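Local coordinates for putative Lipoprotein (Clostridium perfringens, PDB 5J7R), which is of unknown function but is a putative lipoprotein with a domain related to sporulation and spore germination proteins, consistent with a place at the cell membrane, at residues Y58-Q61 with A62-Q65; T122-P125 with S126-K129; I132-N136 with Q137-S141; K150-K154 with E155-N159. All blocks are in the same frame, centred on the assembly; numbering follows the deposited sequence. Where two conformers were deposited one is given.

Contact 1 (Y58-Q61 with A62-Q65)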
ATOM      1  N   TYR A  58      -5.040  -8.467  -2.367  1.00 40.01           N
ATOM      2  CA  TYR A  58      -5.525  -7.962  -3.635  1.00 41.40           C
ATOM      3  C   TYR A  58      -5.043  -8.864  -4.789  1.00 42.58           C
ATOM      4  O   TYR A  58      -5.827  -9.220  -5.668  1.00 41.40           O
ATOM      5  CB  TYR A  58      -5.036  -6.529  -3.850  1.00 42.13           C
ATOM      6  CG  TYR A  58      -5.572  -5.877  -5.083  1.00 41.65           C
ATOM      7  CD1 TYR A  58      -6.794  -5.210  -5.060  1.00 43.50           C
ATOM      8  CD2 TYR A  58      -4.868  -5.926  -6.276  1.00 45.31           C
ATOM      9  CE1 TYR A  58      -7.301  -4.599  -6.188  1.00 47.08           C
ATOM     10  CE2 TYR A  58      -5.376  -5.324  -7.424  1.00 47.85           C
ATOM     11  CZ  TYR A  58      -6.584  -4.664  -7.372  1.00 47.93           C
ATOM     12  OH  TYR A  58      -7.091  -4.061  -8.485  1.00 56.05           O
ATOM     13  N   LEU A  59      -3.757  -9.223  -4.763  1.00 42.31           N
ATOM     14  CA  LEU A  59      -3.160 -10.115  -5.768  1.00 41.77           C
ATOM     15  C   LEU A  59      -3.863 -11.464  -5.832  1.00 42.28           C
ATOM     16  O   LEU A  59      -4.183 -11.930  -6.928  1.00 43.62           O
ATOM     17  CB  LEU A  59      -1.657 -10.320  -5.517  1.00 43.31           C
ATOM     18  CG  LEU A  59      -0.762  -9.087  -5.690  1.00 46.10           C
ATOM     19  CD1 LEU A  59       0.669  -9.392  -5.269  1.00 48.29           C
ATOM     20  CD2 LEU A  59      -0.807  -8.604  -7.125  1.00 48.59           C
ATOM     21  N   ILE A  60      -4.098 -12.104  -4.682  1.00 41.29           N
ATOM     22  CA  ILE A  60      -4.793 -13.394  -4.686  1.00 43.74           C
ATOM     23  C   ILE A  60      -6.198 -13.225  -5.237  1.00 46.52           C
ATOM     24  O   ILE A  60      -6.711 -14.116  -5.923  1.00 47.48           O
ATOM     25  CB  ILE A  60      -4.868 -14.050  -3.278  1.00 44.83           C
ATOM     26  CG1 ILE A  60      -3.467 -14.341  -2.740  1.00 47.16           C
ATOM     27  CG2 ILE A  60      -5.666 -15.359  -3.308  1.00 47.19           C
ATOM     28  CD1 ILE A  60      -2.635 -15.271  -3.601  1.00 48.76           C
ATOM     29  N   GLN A  61      -6.814 -12.081  -4.944  1.00 48.90           N
ATOM     30  CA  GLN A  61      -8.191 -11.843  -5.404  1.00 52.31           C
ATOM     31  C   GLN A  61      -8.140 -11.723  -6.894  1.00 47.99           C
ATOM     32  O   GLN A  61      -9.041 -12.163  -7.582  1.00 52.48           O
ATOM     33  CB  GLN A  61      -8.775 -10.505  -4.890  1.00 57.23           C
ATOM     34  CG  GLN A  61     -10.259 -10.587  -4.535  1.00 70.25           C
ATOM     35  CD  GLN A  61     -10.584 -11.392  -3.288  1.00 78.77           C
ATOM     36  OE1 GLN A  61     -11.335 -12.359  -3.372  1.00 85.81           O
ATOM     37  NE2 GLN A  61     -10.027 -11.019  -2.140  1.00 83.27           N
ATOM     38  N   ALA A  62      -7.089 -11.068  -7.380  1.00 46.25           N
ATOM     39  CA  ALA A  62      -6.908 -10.866  -8.811  1.00 46.62           C
ATOM     40  C   ALA A  62      -6.688 -12.190  -9.554  1.00 44.31           C
ATOM     41  O   ALA A  62      -7.173 -12.353 -10.666  1.00 49.52           O
ATOM     42  CB  ALA A  62      -5.772  -9.894  -9.083  1.00 45.12           C
ATOM     43  N   LEU A  63      -5.973 -13.120  -8.935  1.00 43.20           N
ATOM     44  CA  LEU A  63      -5.743 -14.446  -9.535  1.00 45.28           C
ATOM     45  C   LEU A  63      -7.056 -15.220  -9.638  1.00 45.48           C
ATOM     46  O   LEU A  63      -7.305 -15.877 -10.633  1.00 50.19           O
ATOM     47  CB  LEU A  63      -4.714 -15.267  -8.729  1.00 43.18           C
ATOM     48  CG  LEU A  63      -3.278 -14.775  -8.703  1.00 42.39           C
ATOM     49  CD1 LEU A  63      -2.438 -15.627  -7.772  1.00 44.07           C
ATOM     50  CD2 LEU A  63      -2.669 -14.773 -10.098  1.00 46.01           C
ATOM     51  N   ILE A  64      -7.880 -15.137  -8.600  1.00 49.16           N
ATOM     52  CA  ILE A  64      -9.179 -15.817  -8.571  1.00 52.81           C
ATOM     53  C   ILE A  64     -10.107 -15.261  -9.650  1.00 54.91           C
ATOM     54  O   ILE A  64     -10.858 -16.011 -10.250  1.00 60.81           O
ATOM     55  CB  ILE A  64      -9.848 -15.698  -7.188  1.00 53.01           C
ATOM     56  CG1 ILE A  64      -9.037 -16.488  -6.152  1.00 53.32           C
ATOM     57  CG2 ILE A  64     -11.270 -16.255  -7.226  1.00 55.35           C
ATOM     58  CD1 ILE A  64      -9.466 -16.260  -4.715  1.00 54.47           C
ATOM     59  N   GLN A  65     -10.065 -13.955  -9.882  1.00 58.39           N
ATOM     60  CA  GLN A  65     -10.898 -13.344 -10.928  1.00 65.46           C
ATOM     61  C   GLN A  65     -10.546 -13.901 -12.306  1.00 63.67           C
ATOM     62  O   GLN A  65     -11.384 -13.891 -13.203  1.00 63.31           O
ATOM     63  CB  GLN A  65     -10.787 -11.818 -10.920  1.00 68.23           C
ATOM     64  CG  GLN A  65     -11.414 -11.174  -9.691  1.00 78.32           C
ATOM     65  CD  GLN A  65     -11.159  -9.674  -9.609  1.00 84.67           C
ATOM     66  OE1 GLN A  65     -10.807  -9.047 -10.602  1.00 90.05           O
ATOM     67  NE2 GLN A  65     -11.356  -9.091  -8.421  1.00 90.89           N
TER
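Ile-60 meets Leu-63 and Ile-64 with two different branches of its side chain. Its CG1 stands anti to the carbonyl carbon (chi1 -62°), and the chain bends again at chi2, so that CD1 reaches CD1 of Leu-63 at 4.2 Å. The other branch, CG2, is met by CD1 of Ile-64, also at 4.2 Å. In both pairs the side chains meet at a slant, touching through methyl groups at loose van der Waals distance.

Ile-64 lays its longer branch back over the preceding turn, with CG1 only 3.3 Å from Ile-60 O. Leu-63 does likewise one residue earlier, its CG lying 3.5 Å from Leu-59 O. These i to i+3 and i to i+4 neighbours belong to the C-terminal part of helix 51-65, where Ile-64 N donates to Ile-60 O at 3.1 Å and Leu-63 N to Leu-59 O at 2.9 Å. Ile-60 packs on Ile-117 and Ile-121 of helix 107-121 and on Leu-83 and Phe-86 of strand 83-89, Leu-63 and Leu-59 on Thr-120, and Ile-64 on Leu-77 and Thr-81.

Elsewhere around the helix, Gln-65 extends beyond CG and passes CG beside Gln-61 O at 3.3 Å. The small Ala-62 sits on another side, where Leu-29 of the second subunit packs against both it and Leu-59, and Ile-54 of that subunit meets Tyr-58.

Contact 2 (T122-P125 with S126-K129)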
ATOM      1  N   THR A 122       5.307 -14.113  -4.247  1.00 53.23           N
ATOM      2  CA  THR A 122       6.711 -13.835  -3.901  1.00 53.57           C
ATOM      3  C   THR A 122       7.236 -12.519  -4.469  1.00 52.55           C
ATOM      4  O   THR A 122       8.396 -12.169  -4.257  1.00 57.39           O
ATOM      5  CB  THR A 122       7.646 -15.002  -4.251  1.00 57.91           C
ATOM      6  OG1 THR A 122       7.528 -15.315  -5.645  1.00 61.53           O
ATOM      7  CG2 THR A 122       7.298 -16.217  -3.417  1.00 57.92           C
ATOM      8  N   GLN A 123       6.399 -11.798  -5.213  1.00 49.80           N
ATOM      9  CA  GLN A 123       6.775 -10.475  -5.708  1.00 52.87           C
ATOM     10  C   GLN A 123       6.875  -9.554  -4.492  1.00 54.29           C
ATOM     11  O   GLN A 123       7.581  -8.560  -4.525  1.00 56.78           O
ATOM     12  CB  GLN A 123       5.748  -9.914  -6.701  1.00 53.53           C
ATOM     13  CG  GLN A 123       5.906 -10.390  -8.131  1.00 53.03           C
ATOM     14  CD  GLN A 123       4.795  -9.914  -9.079  1.00 52.28           C
ATOM     15  OE1 GLN A 123       5.075  -9.415 -10.175  1.00 57.02           O
ATOM     16  NE2 GLN A 123       3.546 -10.062  -8.674  1.00 49.71           N
ATOM     17  N   ILE A 124       6.119  -9.871  -3.442  1.00 54.50           N
ATOM     18  CA  ILE A 124       6.149  -9.096  -2.204  1.00 57.31           C
ATOM     19  C   ILE A 124       7.424  -9.602  -1.517  1.00 59.53           C
ATOM     20  O   ILE A 124       7.446 -10.747  -1.071  1.00 62.41           O
ATOM     21  CB  ILE A 124       4.883  -9.341  -1.365  1.00 55.58           C
ATOM     22  CG1 ILE A 124       3.645  -8.872  -2.144  1.00 55.66           C
ATOM     23  CG2 ILE A 124       4.976  -8.586  -0.047  1.00 62.82           C
ATOM     24  CD1 ILE A 124       2.317  -9.186  -1.484  1.00 54.75           C
ATOM     25  N   PRO A 125       8.482  -8.761  -1.438  1.00 65.63           N
ATOM     26  CA  PRO A 125       9.792  -9.176  -0.873  1.00 69.61           C
ATOM     27  C   PRO A 125       9.769  -9.900   0.462  1.00 70.32           C
ATOM     28  O   PRO A 125      10.549 -10.832   0.667  1.00 74.62           O
ATOM     29  CB  PRO A 125      10.560  -7.852  -0.733  1.00 71.65           C
ATOM     30  CG  PRO A 125       9.899  -6.920  -1.675  1.00 71.23           C
ATOM     31  CD  PRO A 125       8.452  -7.301  -1.674  1.00 67.64           C
ATOM     32  N   SER A 126       8.884  -9.480   1.356  1.00 71.02           N
ATOM     33  CA  SER A 126       8.773 -10.103   2.677  1.00 72.42           C
ATOM     34  C   SER A 126       8.297 -11.569   2.632  1.00 69.94           C
ATOM     35  O   SER A 126       8.426 -12.280   3.610  1.00 70.70           O
ATOM     36  CB  SER A 126       7.863  -9.252   3.585  1.00 74.29           C
ATOM     37  OG  SER A 126       6.600  -9.015   2.984  1.00 75.50           O
ATOM     38  N   ILE A 127       7.790 -12.024   1.488  1.00 67.66           N
ATOM     39  CA  ILE A 127       7.282 -13.390   1.367  1.00 66.70           C
ATOM     40  C   ILE A 127       8.216 -14.283   0.558  1.00 71.53           C
ATOM     41  O   ILE A 127       8.608 -13.936  -0.556  1.00 68.70           O
ATOM     42  CB  ILE A 127       5.880 -13.396   0.720  1.00 62.66           C
ATOM     43  CG1 ILE A 127       4.930 -12.483   1.523  1.00 62.45           C
ATOM     44  CG2 ILE A 127       5.340 -14.825   0.652  1.00 63.35           C
ATOM     45  CD1 ILE A 127       3.557 -12.275   0.915  1.00 60.19           C
ATOM     46  N   ASN A 128       8.552 -15.433   1.143  1.00 75.37           N
ATOM     47  CA  ASN A 128       9.407 -16.438   0.509  1.00 80.61           C
ATOM     48  C   ASN A 128       8.697 -17.791   0.373  1.00 77.71           C
ATOM     49  O   ASN A 128       9.119 -18.625  -0.424  1.00 77.42           O
ATOM     50  CB  ASN A 128      10.709 -16.613   1.293  1.00 90.77           C
ATOM     51  CG  ASN A 128      11.583 -15.367   1.263  1.00 98.53           C
ATOM     52  OD1 ASN A 128      11.555 -14.583   0.306  1.00106.32           O
ATOM     53  ND2 ASN A 128      12.385 -15.191   2.305  1.00104.61           N
ATOM     54  N   LYS A 129       7.630 -18.002   1.145  1.00 87.63           N
ATOM     55  CA  LYS A 129       6.866 -19.247   1.100  1.00 83.53           C
ATOM     56  C   LYS A 129       5.377 -18.980   1.259  1.00 79.25           C
ATOM     57  O   LYS A 129       4.970 -17.901   1.707  1.00 76.78           O
ATOM     58  CB  LYS A 129       7.309 -20.181   2.224  1.00 88.80           C
ATOM     59  CG  LYS A 129       8.777 -20.550   2.185  1.00 97.30           C
ATOM     60  CD  LYS A 129       9.135 -21.544   3.273  1.00103.44           C
ATOM     61  CE  LYS A 129      10.602 -21.925   3.151  1.00110.07           C
ATOM     62  NZ  LYS A 129      11.092 -22.840   4.219  1.00113.78           N
TER
HETATM   63  O   HOH W   1      10.236 -12.286  -2.146  1.00 71.69           O
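Ile-124 and Ile-127 run abreast in one direction, CD1 of Ile-127 coming 3.9 Å from CB of Ile-124. In each, CG1 stands beside the backbone N (chi1 -62° and -55°), which gives the two long branches their common heading. CG2 of Ile-124 also lies 3.5 Å from OG of Ser-126.

Direct hydrogen bonding between the two halves is a backbone matter: Ile-127 N donates to Ile-124 O at 2.9 Å, approaching from above the carbonyl plane. A water adds a second tie, hydrogen-bonded at 2.8 Å to Thr-122 O and at the same 2.8 Å to Ile-127 O.

The hydroxyls look elsewhere. Thr-122 OG1 bonds to Ile-118 O in the helix just before, and Ser-126 OG bonds to Asp-52 OD2 near the start of helix 51-65, with a bound magnesium ion about 7 Å from the serine side chain.

Pro-125 and Ser-126 occupy the central positions of this type I beta turn, part of the loop that leads from helix 107-121 into strand 129-134 and completes a beta-alpha-beta crossover from the parallel strand 92-97.

Contact 3 (I132-N136 with Q137-S141)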
ATOM      1  N   ILE A 132      -1.064 -22.739   1.988  1.00 63.18           N
ATOM      2  CA  ILE A 132      -2.456 -22.730   1.557  1.00 61.88           C
ATOM      3  C   ILE A 132      -3.300 -23.527   2.535  1.00 62.28           C
ATOM      4  O   ILE A 132      -2.936 -24.628   2.912  1.00 64.53           O
ATOM      5  CB  ILE A 132      -2.619 -23.291   0.134  1.00 60.26           C
ATOM      6  CG1 ILE A 132      -1.803 -22.432  -0.843  1.00 59.37           C
ATOM      7  CG2 ILE A 132      -4.101 -23.315  -0.247  1.00 60.34           C
ATOM      8  CD1 ILE A 132      -1.795 -22.902  -2.279  1.00 58.41           C
ATOM      9  N   LEU A 133      -4.420 -22.941   2.937  1.00 63.05           N
ATOM     10  CA  LEU A 133      -5.366 -23.557   3.855  1.00 65.20           C
ATOM     11  C   LEU A 133      -6.717 -23.490   3.195  1.00 65.21           C
ATOM     12  O   LEU A 133      -6.960 -22.638   2.343  1.00 65.45           O
ATOM     13  CB  LEU A 133      -5.464 -22.791   5.184  1.00 66.00           C
ATOM     14  CG  LEU A 133      -4.246 -22.528   6.047  1.00 67.97           C
ATOM     15  CD1 LEU A 133      -4.667 -21.804   7.319  1.00 71.21           C
ATOM     16  CD2 LEU A 133      -3.511 -23.798   6.387  1.00 70.14           C
ATOM     17  N   VAL A 134      -7.601 -24.379   3.610  1.00 67.62           N
ATOM     18  CA  VAL A 134      -8.948 -24.436   3.090  1.00 69.04           C
ATOM     19  C   VAL A 134      -9.872 -24.430   4.295  1.00 71.75           C
ATOM     20  O   VAL A 134      -9.713 -25.250   5.198  1.00 72.32           O
ATOM     21  CB  VAL A 134      -9.164 -25.688   2.226  1.00 69.42           C
ATOM     22  CG1 VAL A 134     -10.599 -25.759   1.726  1.00 71.35           C
ATOM     23  CG2 VAL A 134      -8.183 -25.683   1.056  1.00 67.23           C
ATOM     24  N   ASP A 135     -10.810 -23.484   4.318  1.00 74.57           N
ATOM     25  CA  ASP A 135     -11.776 -23.337   5.423  1.00 77.58           C
ATOM     26  C   ASP A 135     -11.073 -23.249   6.778  1.00 77.09           C
ATOM     27  O   ASP A 135     -11.445 -23.937   7.732  1.00 79.60           O
ATOM     28  CB  ASP A 135     -12.786 -24.484   5.421  1.00 82.23           C
ATOM     29  CG  ASP A 135     -13.925 -24.277   6.424  1.00 91.64           C
ATOM     30  OD1 ASP A 135     -14.071 -23.181   6.999  1.00 91.41           O
ATOM     31  OD2 ASP A 135     -14.693 -25.226   6.637  1.00100.91           O
ATOM     32  N   ASN A 136     -10.042 -22.411   6.829  0.50 73.43           N
ATOM     33  CA  ASN A 136      -9.229 -22.159   8.025  0.50 74.10           C
ATOM     34  C   ASN A 136      -8.463 -23.397   8.522  0.50 74.77           C
ATOM     35  O   ASN A 136      -7.875 -23.359   9.598  0.50 76.29           O
ATOM     36  CB  ASN A 136     -10.092 -21.604   9.170  0.50 77.14           C
ATOM     37  CG  ASN A 136      -9.279 -20.812  10.175  0.50 76.65           C
ATOM     38  OD1 ASN A 136      -8.084 -20.594   9.990  0.50 73.35           O
ATOM     39  ND2 ASN A 136      -9.932 -20.360  11.238  0.50 80.38           N
ATOM     40  N   GLN A 137      -8.461 -24.478   7.743  1.00 75.11           N
ATOM     41  CA  GLN A 137      -7.777 -25.729   8.151  1.00 76.19           C
ATOM     42  C   GLN A 137      -6.747 -26.216   7.155  1.00 74.78           C
ATOM     43  O   GLN A 137      -6.730 -25.799   5.997  1.00 73.93           O
ATOM     44  CB  GLN A 137      -8.804 -26.850   8.379  1.00 78.68           C
ATOM     45  CG  GLN A 137      -9.882 -26.534   9.412  1.00 82.07           C
ATOM     46  CD  GLN A 137     -11.006 -27.572   9.469  1.00 84.52           C
ATOM     47  OE1 GLN A 137     -10.971 -28.601   8.796  1.00 85.79           O
ATOM     48  NE2 GLN A 137     -12.011 -27.294  10.286  1.00 89.49           N
HETATM   49  N   MSE A 138      -5.899 -27.121   7.622  1.00 77.75           N
HETATM   50  CA  MSE A 138      -4.852 -27.713   6.800  1.00 80.28           C
HETATM   51  C   MSE A 138      -5.434 -28.688   5.826  1.00 79.37           C
HETATM   52  O   MSE A 138      -6.436 -29.321   6.122  1.00 80.63           O
HETATM   53  CB  MSE A 138      -3.949 -28.525   7.747  1.00 84.25           C
HETATM   54  CG  MSE A 138      -2.715 -29.117   7.054  1.00 89.18           C
HETATM   55 SE   MSE A 138      -3.081 -31.043   6.981  1.00100.66          SE
HETATM   56  CE  MSE A 138      -1.846 -31.491   8.426  1.00102.78           C
ATOM     57  N   VAL A 139      -4.803 -28.802   4.654  1.00 78.53           N
ATOM     58  CA  VAL A 139      -5.226 -29.748   3.606  1.00 78.77           C
ATOM     59  C   VAL A 139      -4.034 -30.438   2.944  1.00 80.54           C
ATOM     60  O   VAL A 139      -2.949 -29.857   2.819  1.00 77.01           O
ATOM     61  CB  VAL A 139      -6.103 -29.091   2.524  1.00 76.08           C
ATOM     62  CG1 VAL A 139      -7.476 -28.774   3.090  1.00 78.39           C
ATOM     63  CG2 VAL A 139      -5.433 -27.849   1.948  1.00 73.45           C
ATOM     64  N   ASP A 140      -4.250 -31.688   2.533  1.00 83.00           N
ATOM     65  CA  ASP A 140      -3.209 -32.477   1.889  1.00 84.52           C
ATOM     66  C   ASP A 140      -2.957 -32.023   0.450  1.00 81.03           C
ATOM     67  O   ASP A 140      -1.808 -31.967   0.032  1.00 80.79           O
ATOM     68  CB  ASP A 140      -3.536 -33.983   1.939  1.00 87.80           C
ATOM     69  CG  ASP A 140      -3.713 -34.508   3.365  1.00 92.58           C
ATOM     70  OD1 ASP A 140      -3.574 -33.728   4.335  1.00 93.65           O
ATOM     71  OD2 ASP A 140      -4.002 -35.718   3.514  1.00 99.22           O
ATOM     72  N   SER A 141      -4.011 -31.671  -0.292  1.00 78.68           N
ATOM     73  CA  SER A 141      -3.853 -31.263  -1.699  1.00 74.90           C
ATOM     74  C   SER A 141      -5.077 -30.556  -2.291  1.00 75.10           C
ATOM     75  O   SER A 141      -6.204 -30.788  -1.856  1.00 79.21           O
ATOM     76  CB  SER A 141      -3.568 -32.516  -2.548  1.00 75.32           C
ATOM     77  OG  SER A 141      -3.315 -32.188  -3.905  1.00 70.78           O
TER
HETATM   78  O   HOH W   2      -2.601 -26.906   4.197  1.00 53.81           O
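Positive phi angles at Asp-135 (53°) and Asn-136 (63°) fold Val-134 back onto Gln-137 in a type I' beta turn. Val-134 then places CG1 anti to its backbone N, at chi1 178°, which sets CG2 on the side facing Val-139. There it meets CG2 of Val-139 at 3.6 Å, the two valines crossing at about a right angle, while CG1 of Val-139 lies 3.6 Å from CB of Val-134.

The turn is closed by a hydrogen-bonded antiparallel pair. Val-134 N reaches Gln-137 O at 2.9 Å in the carbonyl plane; the return bond from Gln-137 N to Val-134 O has the same length, 2.9 Å, but comes from above the plane. Two residues further along, a water is inserted between the arms, donating to Ile-132 O at 2.6 Å and accepting from Val-139 N at 2.9 Å. Leu-133, whose side chain leaves the strand opposite to that of Val-134, brings CB to 3.4 Å from Gln-137 O.

This type I' turn, with its single bridge, ends strand 129-134, whose Leu-133 pairs through its backbone with Ile-95 and Leu-97 of strand 92-97. Ile-132 packs inward on Leu-114 and Ile-117 of helix 107-121, and Val-139 rests on Ile-148 of a following loop.

Contact 4 (K150-K154 with E155-N159)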
ATOM      1  N   LYS A 150       2.275 -28.540   4.419  1.00 82.27           N
ATOM      2  CA  LYS A 150       3.114 -27.593   5.149  1.00 83.52           C
ATOM      3  C   LYS A 150       3.456 -26.395   4.238  1.00 80.62           C
ATOM      4  O   LYS A 150       3.059 -26.367   3.062  1.00 77.55           O
ATOM      5  CB  LYS A 150       4.374 -28.329   5.665  1.00 88.25           C
ATOM      6  CG  LYS A 150       4.041 -29.652   6.343  1.00 93.29           C
ATOM      7  CD  LYS A 150       5.277 -30.389   6.825  1.00 99.95           C
ATOM      8  CE  LYS A 150       4.968 -31.803   7.289  1.00106.30           C
ATOM      9  NZ  LYS A 150       6.168 -32.638   7.585  1.00112.06           N
ATOM     10  N   PRO A 151       4.125 -25.361   4.788  1.00 81.54           N
ATOM     11  CA  PRO A 151       4.497 -24.219   3.938  1.00 80.69           C
ATOM     12  C   PRO A 151       5.511 -24.635   2.875  1.00 82.61           C
ATOM     13  O   PRO A 151       6.287 -25.566   3.109  1.00 87.17           O
ATOM     14  CB  PRO A 151       5.130 -23.235   4.928  1.00 81.90           C
ATOM     15  CG  PRO A 151       4.545 -23.595   6.249  1.00 81.97           C
ATOM     16  CD  PRO A 151       4.366 -25.079   6.214  1.00 82.59           C
ATOM     17  N   PHE A 152       5.509 -23.956   1.727  1.00 80.47           N
ATOM     18  CA  PHE A 152       6.433 -24.292   0.636  1.00 80.61           C
ATOM     19  C   PHE A 152       6.746 -23.105  -0.265  1.00 79.42           C
ATOM     20  O   PHE A 152       5.959 -22.162  -0.368  1.00 78.72           O
ATOM     21  CB  PHE A 152       5.866 -25.448  -0.210  1.00 79.21           C
ATOM     22  CG  PHE A 152       4.560 -25.134  -0.887  1.00 75.98           C
ATOM     23  CD1 PHE A 152       3.361 -25.301  -0.217  1.00 74.24           C
ATOM     24  CD2 PHE A 152       4.529 -24.681  -2.198  1.00 76.41           C
ATOM     25  CE1 PHE A 152       2.153 -24.995  -0.825  1.00 73.08           C
ATOM     26  CE2 PHE A 152       3.323 -24.381  -2.817  1.00 73.84           C
ATOM     27  CZ  PHE A 152       2.133 -24.541  -2.128  1.00 73.87           C
ATOM     28  N   GLY A 153       7.914 -23.171  -0.901  1.00 81.68           N
ATOM     29  CA  GLY A 153       8.388 -22.148  -1.832  1.00 82.39           C
ATOM     30  C   GLY A 153       8.525 -22.782  -3.205  1.00 84.47           C
ATOM     31  O   GLY A 153       8.109 -23.926  -3.401  1.00 83.13           O
ATOM     32  N   LYS A 154       9.094 -22.038  -4.153  1.00 88.65           N
ATOM     33  CA  LYS A 154       9.290 -22.520  -5.533  1.00 94.15           C
ATOM     34  C   LYS A 154      10.123 -23.809  -5.560  1.00 99.15           C
ATOM     35  O   LYS A 154       9.723 -24.803  -6.175  1.00 97.77           O
ATOM     36  CB  LYS A 154       9.995 -21.443  -6.383  1.00100.14           C
ATOM     37  CG  LYS A 154      10.147 -21.805  -7.882  1.00106.23           C
ATOM     38  CD  LYS A 154       8.859 -21.760  -8.679  1.00107.17           C
ATOM     39  CE  LYS A 154       8.326 -20.343  -8.855  1.00106.95           C
ATOM     40  NZ  LYS A 154       7.054 -20.312  -9.626  1.00102.54           N
ATOM     41  N   GLU A 155      11.272 -23.773  -4.881  0.50103.09           N
ATOM     42  CA  GLU A 155      12.207 -24.913  -4.803  0.50108.65           C
ATOM     43  C   GLU A 155      11.578 -26.215  -4.302  0.50107.20           C
ATOM     44  O   GLU A 155      11.923 -27.296  -4.767  0.50108.96           O
ATOM     45  CB  GLU A 155      13.376 -24.576  -3.866  0.50112.91           C
ATOM     46  CG  GLU A 155      14.206 -23.369  -4.273  0.50115.35           C
ATOM     47  CD  GLU A 155      14.877 -23.548  -5.620  0.50119.62           C
ATOM     48  OE1 GLU A 155      15.467 -22.570  -6.125  0.50121.28           O
ATOM     49  OE2 GLU A 155      14.815 -24.665  -6.174  0.50123.11           O
ATOM     50  N   ASP A 156      10.661 -26.095  -3.348  1.00103.72           N
ATOM     51  CA  ASP A 156       9.996 -27.253  -2.751  1.00102.17           C
ATOM     52  C   ASP A 156       8.940 -27.959  -3.611  1.00 99.29           C
ATOM     53  O   ASP A 156       8.555 -29.067  -3.275  1.00 99.02           O
ATOM     54  CB  ASP A 156       9.317 -26.806  -1.447  1.00 99.71           C
ATOM     55  CG  ASP A 156      10.283 -26.138  -0.464  1.00101.82           C
ATOM     56  OD1 ASP A 156      11.455 -26.563  -0.375  1.00105.57           O
ATOM     57  OD2 ASP A 156       9.848 -25.191   0.236  1.00 97.01           O
ATOM     58  N   ILE A 157       8.484 -27.345  -4.706  1.00 98.20           N
ATOM     59  CA  ILE A 157       7.409 -27.944  -5.537  1.00 99.15           C
ATOM     60  C   ILE A 157       7.675 -29.362  -6.073  1.00101.49           C
ATOM     61  O   ILE A 157       6.837 -30.248  -5.872  1.00100.92           O
ATOM     62  CB  ILE A 157       6.935 -26.994  -6.671  1.00101.38           C
ATOM     63  CG1 ILE A 157       6.343 -25.711  -6.072  1.00 99.83           C
ATOM     64  CG2 ILE A 157       5.881 -27.679  -7.542  1.00100.26           C
ATOM     65  CD1 ILE A 157       5.945 -24.668  -7.095  1.00100.16           C
ATOM     66  N   PRO A 158       8.812 -29.585  -6.769  1.00106.47           N
ATOM     67  CA  PRO A 158       9.089 -30.953  -7.270  1.00109.38           C
ATOM     68  C   PRO A 158       9.114 -32.036  -6.171  1.00109.11           C
ATOM     69  O   PRO A 158       8.678 -33.162  -6.410  1.00108.15           O
ATOM     70  CB  PRO A 158      10.472 -30.814  -7.921  1.00113.59           C
ATOM     71  CG  PRO A 158      10.569 -29.378  -8.304  1.00111.32           C
ATOM     72  CD  PRO A 158       9.826 -28.620  -7.238  1.00107.67           C
ATOM     73  N   ASN A 159       9.597 -31.676  -4.981  1.00109.19           N
ATOM     74  CA  ASN A 159       9.680 -32.600  -3.840  1.00111.80           C
ATOM     75  C   ASN A 159       8.328 -32.941  -3.208  1.00105.41           C
ATOM     76  O   ASN A 159       8.229 -33.903  -2.452  1.00106.51           O
ATOM     77  CB  ASN A 159      10.571 -32.005  -2.743  1.00116.54           C
ATOM     78  CG  ASN A 159      11.986 -31.721  -3.218  1.00125.13           C
ATOM     79  OD1 ASN A 159      12.364 -32.058  -4.341  1.00127.29           O
ATOM     80  ND2 ASN A 159      12.779 -31.095  -2.354  1.00129.70           N
TER
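Gly-153 N and Asp-156 OD2 form a hydrogen bond of 3.0 Å just ahead of the type I beta turn from Lys-154 to Ile-157. The aspartate side chain thus bonds back to the amide three residues earlier. What returns is a weak backbone bond, Asp-156 N to Gly-153 O at 3.3 Å, so both the amide and the carbonyl of Gly-153 are engaged by the same aspartate.

The carboxylate is brought over the Gly-153 amide by chi1 of -55°, with CG of Asp-156 beside its own backbone N. OD2 receives the N-H on its anti side, 31° out of the carboxylate plane. The turn itself is closed by Ile-157 N, which donates to Lys-154 O at 3.2 Å from well above the carbonyl plane (55° out of it). The ammonium group of Lys-154 turns to helix 107-121, where NZ makes a weak hydrogen bond to Glu-115 O.

Apolar packing adds to the polar bonds. Phe-152 and Ile-157 both pack on Ile-118 of helix 107-121, and they meet each other more loosely, CD2 of the ring lying 4.4 Å from Ile-157 CG1. CB of Phe-152 touches CB of Asp-156 at 3.9 Å. Ile-157 CG1 lies close to two carbonyl oxygens, 3.5 Å from Lys-154 O and 3.7 Å from Gly-153 O.

How the contacts relate
The four contacts follow one another along the chain, and contacts 1 to 3 belong to the part of it related to sporulation and spore germination proteins. Contact 1 lies in helix 51-65, its centre about 16 Å from that of contact 2, which it touches through Leu-59 CD1 and Ile-124 CD1 at 4.1 Å. Contacts 2 and 3 flank strand 129-134 at its beginning and end, with centres about 20 Å apart. Contact 4, from the C-terminal region, touches both: Lys-129 CB lies 3.5 Å from Phe-152 O, and Ile-132 CD1 packs on the Phe-152 ring. Helix 107-121 borders contacts 1, 3 and 4 and leads into contact 2, tying helix, strand and tail into one core.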